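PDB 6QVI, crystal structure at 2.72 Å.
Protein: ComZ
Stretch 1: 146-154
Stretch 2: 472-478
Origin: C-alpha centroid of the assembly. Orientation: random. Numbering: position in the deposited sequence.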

# COMPACT_ATOMS: atom_id res chain seq x y z
N ALA A 146 -23.06 4.97 9.81
CA ALA A 146 -23.82 4.52 8.65
C ALA A 146 -23.95 3.02 8.66
O ALA A 146 -24.83 2.45 8.02
CB ALA A 146 -23.16 4.98 7.37
N ASN A 147 -23.02 2.38 9.38
CA ASN A 147 -23.02 0.93 9.58
C ASN A 147 -23.07 0.16 8.26
O ASN A 147 -23.57 -0.97 8.22
CB ASN A 147 -24.16 0.46 10.49
CG ASN A 147 -24.40 1.39 11.66
OD1 ASN A 147 -24.73 2.58 11.49
ND2 ASN A 147 -24.25 0.86 12.87
N LYS A 148 -22.59 0.77 7.17
CA LYS A 148 -22.39 0.01 5.93
C LYS A 148 -21.10 0.49 5.28
O LYS A 148 -20.87 1.70 5.17
CB LYS A 148 -23.60 0.15 4.99
CG LYS A 148 -24.98 -0.45 5.55
CD LYS A 148 -24.84 -1.95 5.94
CE LYS A 148 -26.05 -2.67 6.65
NZ LYS A 148 -26.64 -3.86 5.89
N TRP A 149 -20.22 -0.44 4.89
CA TRP A 149 -18.90 -0.10 4.37
C TRP A 149 -18.75 -0.38 2.88
O TRP A 149 -17.91 0.23 2.24
CB TRP A 149 -17.78 -0.87 5.11
CG TRP A 149 -17.54 -0.40 6.53
CD1 TRP A 149 -16.52 0.42 7.00
CD2 TRP A 149 -18.37 -0.68 7.66
NE1 TRP A 149 -16.66 0.63 8.37
CE2 TRP A 149 -17.80 -0.03 8.79
CE3 TRP A 149 -19.56 -1.42 7.82
CZ2 TRP A 149 -18.38 -0.11 10.06
CZ3 TRP A 149 -20.13 -1.49 9.07
CH2 TRP A 149 -19.54 -0.84 10.18
N LEU A 150 -19.54 -1.31 2.37
CA LEU A 150 -19.52 -1.63 0.97
C LEU A 150 -20.97 -1.87 0.65
O LEU A 150 -21.56 -2.78 1.16
CB LEU A 150 -18.68 -2.86 0.69
CG LEU A 150 -17.18 -2.66 0.94
CD1 LEU A 150 -16.77 -3.08 2.33
CD2 LEU A 150 -16.30 -3.33 -0.08
N ASN A 151 -21.55 -1.03 -0.18
CA ASN A 151 -22.95 -1.17 -0.51
C ASN A 151 -23.16 -1.28 -1.96
O ASN A 151 -22.91 -0.35 -2.68
CB ASN A 151 -23.69 0.06 -0.06
CG ASN A 151 -24.16 -0.05 1.35
OD1 ASN A 151 -24.79 0.85 1.88
ND2 ASN A 151 -23.85 -1.17 1.97
N GLY A 152 -23.67 -2.40 -2.41
CA GLY A 152 -23.91 -2.57 -3.81
C GLY A 152 -22.88 -3.48 -4.37
O GLY A 152 -21.80 -3.58 -3.86
N GLY A 153 -23.19 -4.09 -5.48
CA GLY A 153 -22.32 -5.04 -6.10
C GLY A 153 -20.93 -4.62 -6.37
O GLY A 153 -20.64 -3.49 -6.66
N ALA A 154 -20.05 -5.60 -6.37
CA ALA A 154 -18.66 -5.30 -6.59
C ALA A 154 -17.94 -6.57 -7.00
O ALA A 154 -18.26 -7.66 -6.52
CB ALA A 154 -18.02 -4.76 -5.32
N SER A 472 -11.21 4.79 1.21
CA SER A 472 -12.33 5.65 1.48
C SER A 472 -13.09 5.14 2.70
O SER A 472 -13.03 3.97 3.05
CB SER A 472 -13.25 5.74 0.26
OG SER A 472 -14.16 4.66 0.25
N ASN A 473 -13.86 6.04 3.29
CA ASN A 473 -14.57 5.69 4.50
C ASN A 473 -15.77 4.83 4.20
O ASN A 473 -16.15 4.01 5.04
CB ASN A 473 -14.98 6.97 5.23
CG ASN A 473 -15.44 6.69 6.62
OD1 ASN A 473 -16.62 6.40 6.85
ND2 ASN A 473 -14.50 6.71 7.57
N GLN A 474 -16.31 4.95 2.97
CA GLN A 474 -17.43 4.14 2.50
C GLN A 474 -17.32 3.99 0.99
O GLN A 474 -16.91 4.91 0.28
CB GLN A 474 -18.78 4.75 2.84
CG GLN A 474 -19.31 4.49 4.23
CD GLN A 474 -20.79 4.87 4.34
OE1 GLN A 474 -21.20 5.52 5.30
NE2 GLN A 474 -21.60 4.46 3.35
N PHE A 475 -17.75 2.85 0.49
CA PHE A 475 -17.74 2.54 -0.92
C PHE A 475 -19.17 2.25 -1.27
O PHE A 475 -19.86 1.62 -0.50
CB PHE A 475 -16.90 1.31 -1.15
CG PHE A 475 -16.76 0.90 -2.57
CD1 PHE A 475 -17.74 0.21 -3.19
CD2 PHE A 475 -15.62 1.16 -3.25
CE1 PHE A 475 -17.59 -0.19 -4.48
CE2 PHE A 475 -15.47 0.77 -4.54
CZ PHE A 475 -16.45 0.09 -5.15
N CYS A 476 -19.63 2.72 -2.42
CA CYS A 476 -21.00 2.56 -2.82
C CYS A 476 -21.19 2.48 -4.31
O CYS A 476 -20.50 3.12 -5.06
CB CYS A 476 -21.75 3.74 -2.25
SG CYS A 476 -23.38 4.05 -2.89
N THR A 477 -22.12 1.65 -4.75
CA THR A 477 -22.37 1.47 -6.16
C THR A 477 -23.74 1.95 -6.50
O THR A 477 -24.63 1.85 -5.71
CB THR A 477 -22.27 0.01 -6.52
OG1 THR A 477 -21.12 -0.51 -5.88
CG2 THR A 477 -22.06 -0.14 -7.97
N THR A 478 -23.93 2.50 -7.68
CA THR A 478 -25.23 3.01 -8.01
C THR A 478 -25.70 2.49 -9.31
O THR A 478 -24.89 2.06 -10.13
CB THR A 478 -25.20 4.50 -8.19
OG1 THR A 478 -24.00 4.85 -8.86
CG2 THR A 478 -25.27 5.15 -6.87

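Residues 149-152 run parallel to 474-477, with paired CA atoms 4.8-4.9 Å apart and beta bridges at Leu-150/Phe-475 and Asn-151/Cys-476. Three backbone hydrogen bonds alternate along this short ladder: Phe-475 N donates to Trp-149 O (3.2 Å), Asn-151 N to Phe-475 O (3.2 Å), and Thr-477 N to Asn-151 O (3.0 Å). Phe-475 thus uses both its amide and its carbonyl on the neighbouring strand, as does Asn-151, and the CA of Cys-476 adds a CA-H...O contact to Asn-151 O (3.5 Å).

Leu-150 and Phe-475 share one face of the sheet, where their apolar side chains meet loosely, Leu-150 CG lying 4.5 Å from Phe-475 CB. Asn-151 and Cys-476 occupy the other face; the Asn-151 amide turns back on its own strand, ND2 donating to Leu-150 O (2.9 Å). Beyond the ladder, Thr-477 OG1 donates to Gly-153 O (3.1 Å), extending the polar contact past Gly-152. Glycine suits position 152 doubly: an ideal CB would lie 2.9 Å from Thr-477 CB, and the backbone angles would jam it against the preceding carbonyl. At the other end, the extended Gln-474 side chain reaches Ala-146; its OE1 comes within 2.9 Å of Ala-146 CB, shorter than a comfortable van der Waals contact and best read as crowding in a 2.72 Å model rather than as an attraction. The two stretches bury 453 Å² between them, both sides summed; Phe-475, itself buried in the structure, has the largest area covered, which suits an apolar ring.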